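Local coordinates for Two-component sensor histidine kinase (Nostoc sp., PDB 6OZB), which probably senses light through a bilin-binding GAF domain of a cyanobacterial phytochrome and passes the signal to a histidine kinase output, at residues S150-P155 and D179-M184; D34-T39 and Q64-S69; T109-Q114 and Y132-S137. The protein carries 1 engineered substitution. One frame throughout, in Å; residues are numbered along the deposited sequence.

All three contacts lie in one GAF domain and reach the same antiparallel sheet. Along the chain they follow in series: interaction 2 closes first, then interaction 3, then interaction 1. Interaction 1 sets helix 178-201 on strand 150-158, and interaction 2 sets helix 32-47 on strand 63-70; their centres are about 17 Å apart. Interaction 3 instead pairs two strands at the edge of the sheet, its centre about 15 Å from that of interaction 1 and about 28 Å from that of interaction 2. No two of them touch, but interactions 1 and 3 both contact phycoerythrobilin, and in interaction 1 a single strand meets both a helix and the bilin.

Interaction 1: residues S150-P155 and D179-M184. With PEB (phycoerythrobilin), chain F.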
loop_
_atom_site.group_PDB
_atom_site.type_symbol
_atom_site.label_atom_id
_atom_site.label_comp_id
_atom_site.label_asym_id
_atom_site.label_seq_id
_atom_site.Cartn_x
_atom_site.Cartn_y
_atom_site.Cartn_z
ATOM N N SER C 150 10.184 13.930 -3.250
ATOM C CA SER C 150 9.678 13.495 -1.959
ATOM C C SER C 150 9.063 14.655 -1.228
ATOM O O SER C 150 9.743 15.673 -1.030
ATOM C CB SER C 150 10.824 12.934 -1.097
ATOM O OG SER C 150 10.449 12.764 0.264
ATOM N N SER C 151 7.829 14.479 -0.759
ATOM C CA SER C 151 7.159 15.500 0.041
ATOM C C SER C 151 6.625 14.862 1.317
ATOM O O SER C 151 6.087 13.755 1.275
ATOM C CB SER C 151 6.028 16.128 -0.747
ATOM O OG SER C 151 5.300 17.039 0.042
ATOM N N VAL C 152 6.778 15.548 2.447
ATOM C CA VAL C 152 6.205 15.083 3.714
ATOM C C VAL C 152 5.526 16.268 4.365
ATOM O O VAL C 152 6.148 17.334 4.504
ATOM C CB VAL C 152 7.258 14.505 4.678
ATOM C CG1 VAL C 152 6.586 13.960 5.951
ATOM C CG2 VAL C 152 8.049 13.398 4.030
ATOM N N VAL C 153 4.256 16.093 4.733
ATOM C CA VAL C 153 3.452 17.180 5.309
ATOM C C VAL C 153 2.789 16.748 6.606
ATOM O O VAL C 153 2.207 15.684 6.682
ATOM C CB VAL C 153 2.380 17.626 4.318
ATOM C CG1 VAL C 153 1.444 18.653 4.922
ATOM C CG2 VAL C 153 3.054 18.206 3.064
ATOM N N ALA C 154 2.898 17.589 7.631
ATOM C CA ALA C 154 2.143 17.407 8.864
ATOM C C ALA C 154 1.416 18.707 9.211
ATOM O O ALA C 154 2.028 19.785 9.162
ATOM C CB ALA C 154 3.059 17.011 10.000
ATOM N N PRO C 155 0.135 18.617 9.560
ATOM C CA PRO C 155 -0.650 19.811 9.871
ATOM C C PRO C 155 -0.302 20.389 11.219
ATOM O O PRO C 155 0.064 19.654 12.131
ATOM C CB PRO C 155 -2.091 19.307 9.855
ATOM C CG PRO C 155 -1.988 17.887 10.209
ATOM C CD PRO C 155 -0.699 17.399 9.616
ATOM N N ASP C 179 9.480 6.853 12.521
ATOM C CA ASP C 179 10.222 7.684 13.462
ATOM C C ASP C 179 10.324 9.121 12.986
ATOM O O ASP C 179 10.260 10.052 13.792
ATOM C CB ASP C 179 11.623 7.122 13.697
ATOM C CG ASP C 179 11.633 5.943 14.657
ATOM O OD1 ASP C 179 10.545 5.494 15.094
ATOM O OD2 ASP C 179 12.747 5.479 14.988
ATOM N N GLU C 180 10.499 9.310 11.682
ATOM C CA GLU C 180 10.545 10.641 11.102
ATOM C C GLU C 180 9.186 11.312 11.187
ATOM O O GLU C 180 9.115 12.507 11.467
ATOM C CB GLU C 180 11.025 10.611 9.657
ATOM C CG GLU C 180 10.969 11.981 8.970
ATOM C CD GLU C 180 11.707 12.004 7.619
ATOM O OE1 GLU C 180 12.624 11.182 7.414
ATOM O OE2 GLU C 180 11.375 12.860 6.772
ATOM N N LEU C 181 8.103 10.571 10.981
ATOM C CA LEU C 181 6.795 11.206 11.129
ATOM C C LEU C 181 6.559 11.578 12.569
ATOM O O LEU C 181 5.948 12.598 12.835
ATOM C CB LEU C 181 5.623 10.332 10.684
ATOM C CG LEU C 181 5.413 10.046 9.220
ATOM C CD1 LEU C 181 4.057 9.354 9.100
ATOM C CD2 LEU C 181 5.459 11.326 8.406
ATOM N N GLU C 182 7.011 10.729 13.482
ATOM C CA GLU C 182 6.808 10.957 14.909
ATOM C C GLU C 182 7.549 12.236 15.296
ATOM O O GLU C 182 7.028 13.045 16.052
ATOM C CB GLU C 182 7.280 9.748 15.726
ATOM C CG GLU C 182 7.223 9.940 17.234
ATOM C CD GLU C 182 7.843 8.775 17.993
ATOM O OE1 GLU C 182 7.720 7.621 17.529
ATOM O OE2 GLU C 182 8.464 9.022 19.049
ATOM N N ALA C 183 8.754 12.427 14.761
ATOM C CA ALA C 183 9.515 13.652 14.994
ATOM C C ALA C 183 8.782 14.885 14.499
ATOM O O ALA C 183 8.694 15.882 15.209
ATOM C CB ALA C 183 10.873 13.567 14.330
ATOM N N MET C 184 8.270 14.827 13.276
ATOM C CA MET C 184 7.503 15.935 12.724
ATOM C C MET C 184 6.280 16.226 13.586
ATOM O O MET C 184 5.906 17.386 13.786
ATOM C CB MET C 184 7.117 15.629 11.269
ATOM C CG MET C 184 8.307 15.743 10.375
ATOM S SD MET C 184 7.876 15.405 8.688
ATOM C CE MET C 184 7.142 16.959 8.195
HETATM C CHC PEB F . -0.284 21.661 -1.647
HETATM N NC PEB F . -1.692 19.645 -2.235
HETATM C C1C PEB F . -2.169 18.506 -1.662
HETATM C C2C PEB F . -1.731 18.420 -0.365
HETATM C C3C PEB F . -0.965 19.536 -0.107
HETATM C C4C PEB F . -0.951 20.301 -1.294
HETATM C CMC PEB F . -0.342 19.775 1.257
HETATM C CAC PEB F . -2.094 17.225 0.579
HETATM C CBC PEB F . -1.287 15.988 0.224
HETATM C CGC PEB F . 0.096 16.135 0.804
HETATM O O1C PEB F . 0.212 16.301 2.052
HETATM O O2C PEB F . 1.124 16.081 0.064
HETATM N ND PEB F . 1.930 21.164 -0.776
HETATM C C1D PEB F . 0.711 22.069 -0.676
HETATM C C2D PEB F . 1.241 23.373 -1.046
HETATM C C3D PEB F . 2.580 23.306 -1.365
HETATM C C4D PEB F . 3.089 21.994 -1.206
HETATM C CMD PEB F . 0.349 24.638 -1.174
HETATM C CAD PEB F . 3.382 24.494 -1.927
HETATM C CBD PEB F . 4.648 24.714 -1.456
HETATM O OD PEB F . 4.231 21.592 -1.371
HETATM N NA PEB F . -3.445 20.596 -6.866
HETATM C C1A PEB F . -3.172 21.707 -7.709
HETATM C C2A PEB F . -4.241 21.806 -8.766
HETATM C C3A PEB F . -5.232 20.681 -8.510
HETATM C C4A PEB F . -4.667 19.941 -7.282
HETATM C CMA PEB F . -4.918 23.213 -8.798
HETATM C CBA PEB F . -5.976 20.280 -10.939
HETATM O OA PEB F . -2.223 22.459 -7.561
HETATM C CHA PEB F . -5.230 18.798 -6.796
HETATM C CAA PEB F . -5.468 19.657 -9.624
HETATM N NB PEB F . -3.815 18.580 -4.498
HETATM C C1B PEB F . -4.732 18.093 -5.537
HETATM C C2B PEB F . -5.196 16.763 -5.225
HETATM C C3B PEB F . -4.573 16.383 -3.993
HETATM C C4B PEB F . -3.701 17.507 -3.498
HETATM C CHB PEB F . -3.007 17.406 -2.318
HETATM C CMB PEB F . -6.149 15.964 -6.055
HETATM C CAB PEB F . -4.750 15.062 -3.275
HETATM C CBB PEB F . -3.594 14.153 -3.630
HETATM C CGB PEB F . -3.943 12.802 -3.005
HETATM O O1B PEB F . -4.001 12.728 -1.741
HETATM O O2B PEB F . -4.196 11.814 -3.736
#
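Ala154 and Met184 mark the closest backbone approach, with CA atoms 6.8 Å apart, where helix 178-201 packs on the central sheet of the GAF fold. The axes of strand segment 150-155 and helix segment 179-184 come within 9.3 Å, and their N-to-C directions differ by 41°. At this spacing no hydrogen bond spans the gap; the contact is made by buried side chains, mainly Val152 and Met184. Val152 holds CG1 anti to its backbone N (chi1 -177°), and this methyl does most of the touching. It meets the sulphur of the helix residue closely, Val152 CG1 to Met184 SD being 3.4 Å, and also takes a branch of Leu181, three residues earlier in the helix, with Leu181 CD2 at 3.8 Å from Val152 CG1. The Met184 chain bends at its last torsion (chi3 79°), bringing CE near the strand, where it lies 3.8 Å from Val152 O. The same methyl makes a looser approach to Ala154, CE of Met184 to CB of Ala154 being 4.5 Å. At the border of this apolar patch, the carboxylate of Glu180 passes Val152 CG2 and is held by a salt bridge from OE2 to Arg174. Strand alternation divides the work: Val152 and Ala154 point toward the helix, whereas Val153 points away from it and belongs to the bilin pocket. One strand thus carries helix packing on one face and chromophore contact on the other, with Val153 CB 3.4 Å from O1C, a propionate oxygen of phycoerythrobilin.

Interaction 2: residues D34-T39 and Q64-S69; sequences DIITAT and QVIAES
Thr37 and Ala67 bring their CA atoms to 5.2 Å where helix segment 34-39 lies over strand segment 64-69, the two axes approaching to 7.4 Å with 31° between their N-to-C directions. Such a close approach of a helix to a sheet of the GAF fold goes with a small residue at the crossing: Ala67 points toward the helix and offers only CB. Ile36 meets it with one branch. Ile36 CG2 lies anti to the backbone N and reaches the strand in two places, 3.9 Å from Ala67 CB and, more loosely, 4.2 Å from Ile66 CD1. The two isoleucines cross obliquely. On the strand side, Ile66 places CG1 between its backbone N and carbonyl carbon (chi1 56°), and the chain then continues to CD1, the atom that meets the helix. Ile66 and Ala67 form a classic beta bulge, both facing Ile54 of strand 51-57, which Ile36 also touches; this is consistent with two consecutive strand residues both reaching Ile36. Beside this apolar patch the link is made by water. One water lies 2.7 Å from Thr37 OG1 and donates to Ile66 O at 2.9 Å, while OG1 has a further hydrogen bond with Glu33 O within its helix. A second water donates to two backbone carbonyls, Thr37 O at 3.1 Å and Glu68 O at 3.1 Å. No direct hydrogen bond joins the segments. The chemistry is therefore divided: methyl groups pack in the interior, while at the more exposed margin one water joins a hydroxyl to a carbonyl, and the other bridges two carbonyl oxygens, which as acceptors could not bond to each other.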
loop_
_atom_site.group_PDB
_atom_site.type_symbol
_atom_site.label_atom_id
_atom_site.label_comp_id
_atom_site.label_asym_id
_atom_site.label_seq_id
_atom_site.Cartn_x
_atom_site.Cartn_y
_atom_site.Cartn_z
ATOM N N ASP C 34 9.128 35.226 14.945
ATOM C CA ASP C 34 10.549 34.918 15.130
ATOM C C ASP C 34 10.771 33.504 15.634
ATOM O O ASP C 34 11.758 32.865 15.274
ATOM C CB ASP C 34 11.189 35.907 16.091
ATOM C CG ASP C 34 11.185 37.310 15.562
ATOM O OD1 ASP C 34 11.194 37.483 14.330
ATOM O OD2 ASP C 34 11.123 38.243 16.382
ATOM N N ILE C 35 9.869 33.002 16.475
ATOM C CA ILE C 35 9.965 31.619 16.888
ATOM C C ILE C 35 9.836 30.695 15.684
ATOM O O ILE C 35 10.554 29.711 15.562
ATOM C CB ILE C 35 8.875 31.231 17.917
ATOM C CG1 ILE C 35 9.019 32.083 19.180
ATOM C CG2 ILE C 35 8.980 29.776 18.236
ATOM C CD1 ILE C 35 8.000 31.815 20.211
ATOM N N ILE C 36 8.889 31.004 14.809
ATOM C CA ILE C 36 8.622 30.151 13.655
ATOM C C ILE C 36 9.776 30.186 12.655
ATOM O O ILE C 36 10.176 29.146 12.144
ATOM C CB ILE C 36 7.312 30.566 12.973
ATOM C CG1 ILE C 36 6.142 30.134 13.837
ATOM C CG2 ILE C 36 7.146 29.927 11.662
ATOM C CD1 ILE C 36 4.876 30.880 13.486
ATOM N N THR C 37 10.311 31.369 12.412
ATOM C CA THR C 37 11.440 31.544 11.479
ATOM C C THR C 37 12.661 30.776 11.950
ATOM O O THR C 37 13.241 29.981 11.200
ATOM C CB THR C 37 11.796 33.034 11.313
ATOM O OG1 THR C 37 10.723 33.720 10.638
ATOM C CG2 THR C 37 13.072 33.203 10.502
ATOM N N ALA C 38 13.020 30.942 13.212
ATOM C CA ALA C 38 14.237 30.300 13.722
ATOM C C ALA C 38 14.099 28.798 13.767
ATOM O O ALA C 38 15.084 28.071 13.631
ATOM C CB ALA C 38 14.582 30.837 15.106
ATOM N N THR C 39 12.870 28.317 13.874
ATOM C CA THR C 39 12.636 26.911 14.066
ATOM C C THR C 39 12.798 26.131 12.772
ATOM O O THR C 39 13.255 24.994 12.783
ATOM C CB THR C 39 11.205 26.650 14.635
ATOM O OG1 THR C 39 11.078 27.248 15.939
ATOM C CG2 THR C 39 10.914 25.163 14.723
ATOM N N GLN C 64 0.102 30.981 2.724
ATOM C CA GLN C 64 1.369 31.631 2.450
ATOM C C GLN C 64 2.549 30.904 3.116
ATOM O O GLN C 64 2.464 30.403 4.256
ATOM C CB GLN C 64 1.316 33.080 2.929
ATOM C CG GLN C 64 2.592 33.872 2.637
ATOM C CD GLN C 64 2.474 35.338 3.004
ATOM O OE1 GLN C 64 1.994 35.689 4.088
ATOM N NE2 GLN C 64 2.920 36.205 2.105
ATOM N N VAL C 65 3.661 30.826 2.399
ATOM C CA VAL C 65 4.871 30.305 2.987
ATOM C C VAL C 65 5.456 31.408 3.856
ATOM O O VAL C 65 5.873 32.448 3.350
ATOM C CB VAL C 65 5.873 29.829 1.905
ATOM C CG1 VAL C 65 7.157 29.354 2.538
ATOM C CG2 VAL C 65 5.272 28.726 1.066
ATOM N N ILE C 66 5.444 31.209 5.173
ATOM C CA ILE C 66 5.879 32.271 6.090
ATOM C C ILE C 66 7.249 32.002 6.678
ATOM O O ILE C 66 7.826 32.875 7.310
ATOM C CB ILE C 66 4.868 32.502 7.230
ATOM C CG1 ILE C 66 4.587 31.227 8.015
ATOM C CG2 ILE C 66 3.593 33.077 6.645
ATOM C CD1 ILE C 66 4.007 31.505 9.420
ATOM N N ALA C 67 7.764 30.785 6.498
ATOM C CA ALA C 67 9.136 30.470 6.901
ATOM C C ALA C 67 9.688 29.346 6.038
ATOM O O ALA C 67 8.941 28.455 5.612
ATOM C CB ALA C 67 9.193 30.091 8.363
ATOM N N GLU C 68 10.999 29.373 5.823
ATOM C CA GLU C 68 11.637 28.458 4.900
ATOM C C GLU C 68 13.131 28.323 5.201
ATOM O O GLU C 68 13.816 29.314 5.509
ATOM C CB GLU C 68 11.411 28.956 3.487
ATOM C CG GLU C 68 12.141 28.206 2.393
ATOM C CD GLU C 68 11.905 28.851 1.067
ATOM O OE1 GLU C 68 11.199 28.244 0.235
ATOM O OE2 GLU C 68 12.400 29.986 0.872
ATOM N N SER C 69 13.626 27.092 5.127
ATOM C CA SER C 69 15.054 26.838 5.183
ATOM C C SER C 69 15.439 25.863 4.081
ATOM O O SER C 69 14.828 24.812 3.909
ATOM C CB SER C 69 15.450 26.330 6.589
ATOM O OG SER C 69 16.830 26.032 6.681
HETATM O O HOH W 1 10.539 33.725 7.916
HETATM O O HOH W 2 14.657 29.953 8.423
#

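Interaction 3: residues T109-Q114 and Y132-S137. With PEB (phycoerythrobilin), chain F.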
loop_
_atom_site.group_PDB
_atom_site.type_symbol
_atom_site.label_atom_id
_atom_site.label_comp_id
_atom_site.label_asym_id
_atom_site.label_seq_id
_atom_site.Cartn_x
_atom_site.Cartn_y
_atom_site.Cartn_z
ATOM N N THR C 109 7.153 6.089 -7.200
ATOM C CA THR C 109 6.163 4.998 -7.211
ATOM C C THR C 109 4.742 5.485 -7.492
ATOM O O THR C 109 3.830 4.673 -7.711
ATOM C CB THR C 109 6.130 4.232 -5.879
ATOM O OG1 THR C 109 5.780 5.122 -4.803
ATOM C CG2 THR C 109 7.445 3.552 -5.626
ATOM N N GLY C 110 4.545 6.798 -7.445
ATOM C CA GLY C 110 3.220 7.382 -7.634
ATOM C C GLY C 110 2.282 7.136 -6.475
ATOM O O GLY C 110 1.057 7.130 -6.655
ATOM N N MET C 111 2.851 6.941 -5.287
ATOM C CA MET C 111 2.071 6.585 -4.107
ATOM C C MET C 111 2.139 7.672 -3.029
ATOM O O MET C 111 3.126 8.394 -2.910
ATOM C CB MET C 111 2.545 5.264 -3.516
ATOM C CG MET C 111 2.625 4.116 -4.510
ATOM S SD MET C 111 1.010 3.529 -5.102
ATOM C CE MET C 111 0.396 2.612 -3.674
ATOM N N ILE C 112 1.078 7.753 -2.233
ATOM C CA ILE C 112 1.053 8.655 -1.071
ATOM C C ILE C 112 0.724 7.795 0.136
ATOM O O ILE C 112 -0.155 6.936 0.069
ATOM C CB ILE C 112 0.020 9.789 -1.229
ATOM C CG1 ILE C 112 -0.014 10.650 0.045
ATOM C CG2 ILE C 112 -1.374 9.231 -1.501
ATOM C CD1 ILE C 112 -0.890 11.942 -0.096
ATOM N N GLY C 113 1.464 7.993 1.218
ATOM C CA GLY C 113 1.268 7.247 2.433
ATOM C C GLY C 113 0.682 8.163 3.472
ATOM O O GLY C 113 1.205 9.256 3.694
ATOM N N GLN C 114 -0.363 7.706 4.147
ATOM C CA GLN C 114 -1.063 8.567 5.077
ATOM C C GLN C 114 -1.250 7.879 6.393
ATOM O O GLN C 114 -1.541 6.672 6.477
ATOM C CB GLN C 114 -2.390 9.015 4.470
ATOM C CG GLN C 114 -2.135 10.018 3.327
ATOM C CD GLN C 114 -3.383 10.664 2.781
ATOM O OE1 GLN C 114 -4.393 10.004 2.514
ATOM N NE2 GLN C 114 -3.331 11.990 2.631
ATOM N N TYR C 132 -0.212 3.086 2.108
ATOM C CA TYR C 132 0.063 3.723 0.822
ATOM C C TYR C 132 -1.014 3.417 -0.241
ATOM O O TYR C 132 -1.489 2.301 -0.368
ATOM C CB TYR C 132 1.449 3.300 0.280
ATOM C CG TYR C 132 2.604 3.963 1.019
ATOM C CD1 TYR C 132 3.093 3.428 2.209
ATOM C CD2 TYR C 132 3.168 5.118 0.555
ATOM C CE1 TYR C 132 4.109 4.046 2.898
ATOM C CE2 TYR C 132 4.190 5.745 1.242
ATOM C CZ TYR C 132 4.653 5.198 2.413
ATOM O OH TYR C 132 5.680 5.830 3.099
ATOM N N ARG C 133 -1.338 4.446 -1.022
ATOM C CA ARG C 133 -2.329 4.357 -2.091
ATOM C C ARG C 133 -1.858 5.214 -3.258
ATOM O O ARG C 133 -0.974 6.035 -3.085
ATOM C CB ARG C 133 -3.698 4.840 -1.604
ATOM C CG ARG C 133 -3.699 6.306 -1.156
ATOM C CD ARG C 133 -5.114 6.838 -0.907
ATOM N NE ARG C 133 -5.075 8.202 -0.351
ATOM C CZ ARG C 133 -4.912 9.325 -1.062
ATOM N NH1 ARG C 133 -4.760 9.279 -2.378
ATOM N NH2 ARG C 133 -4.899 10.514 -0.451
ATOM N N PRO C 134 -2.466 5.054 -4.437
ATOM C CA PRO C 134 -2.058 5.925 -5.551
ATOM C C PRO C 134 -2.399 7.383 -5.255
ATOM O O PRO C 134 -3.475 7.676 -4.733
ATOM C CB PRO C 134 -2.876 5.387 -6.740
ATOM C CG PRO C 134 -3.201 3.972 -6.356
ATOM C CD PRO C 134 -3.437 4.041 -4.866
ATOM N N VAL C 135 -1.470 8.276 -5.557
ATOM C CA VAL C 135 -1.683 9.705 -5.343
ATOM C C VAL C 135 -2.252 10.310 -6.627
ATOM O O VAL C 135 -1.958 9.832 -7.706
ATOM C CB VAL C 135 -0.397 10.404 -4.917
ATOM C CG1 VAL C 135 0.614 10.477 -6.068
ATOM C CG2 VAL C 135 -0.672 11.821 -4.367
ATOM N N ASP C 136 -3.113 11.320 -6.495
ATOM C CA ASP C 136 -3.714 11.992 -7.650
ATOM C C ASP C 136 -2.642 12.549 -8.578
ATOM O O ASP C 136 -1.663 13.152 -8.109
ATOM C CB ASP C 136 -4.622 13.131 -7.190
ATOM C CG ASP C 136 -5.578 13.584 -8.276
ATOM O OD1 ASP C 136 -5.113 14.236 -9.233
ATOM O OD2 ASP C 136 -6.800 13.327 -8.157
ATOM N N SER C 137 -2.819 12.347 -9.880
ATOM C CA SER C 137 -1.827 12.788 -10.858
ATOM C C SER C 137 -1.616 14.302 -10.822
ATOM O O SER C 137 -0.526 14.786 -11.119
ATOM C CB SER C 137 -2.234 12.363 -12.270
ATOM O OG SER C 137 -3.492 12.907 -12.626
HETATM C CHC PEB F . -0.284 21.661 -1.647
HETATM N NC PEB F . -1.692 19.645 -2.235
HETATM C C1C PEB F . -2.169 18.506 -1.662
HETATM C C2C PEB F . -1.731 18.420 -0.365
HETATM C C3C PEB F . -0.965 19.536 -0.107
HETATM C C4C PEB F . -0.951 20.301 -1.294
HETATM C CMC PEB F . -0.342 19.775 1.257
HETATM C CAC PEB F . -2.094 17.225 0.579
HETATM C CBC PEB F . -1.287 15.988 0.224
HETATM C CGC PEB F . 0.096 16.135 0.804
HETATM O O1C PEB F . 0.212 16.301 2.052
HETATM O O2C PEB F . 1.124 16.081 0.064
HETATM N ND PEB F . 1.930 21.164 -0.776
HETATM C C1D PEB F . 0.711 22.069 -0.676
HETATM C C2D PEB F . 1.241 23.373 -1.046
HETATM C C3D PEB F . 2.580 23.306 -1.365
HETATM C C4D PEB F . 3.089 21.994 -1.206
HETATM C CMD PEB F . 0.349 24.638 -1.174
HETATM C CAD PEB F . 3.382 24.494 -1.927
HETATM C CBD PEB F . 4.648 24.714 -1.456
HETATM O OD PEB F . 4.231 21.592 -1.371
HETATM N NA PEB F . -3.445 20.596 -6.866
HETATM C C1A PEB F . -3.172 21.707 -7.709
HETATM C C2A PEB F . -4.241 21.806 -8.766
HETATM C C3A PEB F . -5.232 20.681 -8.510
HETATM C C4A PEB F . -4.667 19.941 -7.282
HETATM C CMA PEB F . -4.918 23.213 -8.798
HETATM C CBA PEB F . -5.976 20.280 -10.939
HETATM O OA PEB F . -2.223 22.459 -7.561
HETATM C CHA PEB F . -5.230 18.798 -6.796
HETATM C CAA PEB F . -5.468 19.657 -9.624
HETATM N NB PEB F . -3.815 18.580 -4.498
HETATM C C1B PEB F . -4.732 18.093 -5.537
HETATM C C2B PEB F . -5.196 16.763 -5.225
HETATM C C3B PEB F . -4.573 16.383 -3.993
HETATM C C4B PEB F . -3.701 17.507 -3.498
HETATM C CHB PEB F . -3.007 17.406 -2.318
HETATM C CMB PEB F . -6.149 15.964 -6.055
HETATM C CAB PEB F . -4.750 15.062 -3.275
HETATM C CBB PEB F . -3.594 14.153 -3.630
HETATM C CGB PEB F . -3.943 12.802 -3.005
HETATM O O1B PEB F . -4.001 12.728 -1.741
HETATM O O2B PEB F . -4.196 11.814 -3.736
HETATM O O HOH W 3 -0.129 7.931 -8.821
HETATM O O HOH W 4 -5.479 7.471 2.563
#
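The edge of the bilin pocket that receives a propionate of phycoerythrobilin is built where Ile112 pairs with Arg133, on the two antiparallel strands at one edge of the GAF sheet. Strand segments 111-114 and 132-134 run at 143°, and Ile112 and Arg133 form a hydrogen-bonded pair: Ile112 N donates to Arg133 O at 2.8 Å and Arg133 N returns a bond of 3.0 Å to Ile112 O. Val135 N donates to Gly110 O beyond this pair; there Gly110 and Met111 make a G1 beta bulge opposite Asp106. The side chains of Ile112 and Arg133 lie side by side and point the same way. Ile112 CG2 sits over the centre of the guanidinium, 3.5 Å above its plane, covering one face while the edge serves the ligand. That edge grips the carboxylate with two bonds: Arg133 NH1 to O2B of the bilin is 2.9 Å and nearly straight (172°), and Arg133 NH2 to O1B of the bilin is 2.7 Å. Arg133 NH2 also donates to Gln114 OE1 at 3.1 Å, approaching from above the amide carbonyl plane, 56° out of it. A water bridges that OE1 and Arg133 NE, and Gln114 NE2 is hydrogen-bonded to Ser103 OG, so the amide, a second-shell group, probably helps set the arginine's rotation. On the other face of the strands, Gly113 CA makes a CH-pi contact 3.6 Å from the centroid of the Tyr132 ring. Tyr132 of a second subunit packs on Arg133 and Pro134, so this edge also borders the assembly interface. Past the strand, O2B gains a second donor: Asp136 N donates to O2B of the bilin at 3.0 Å.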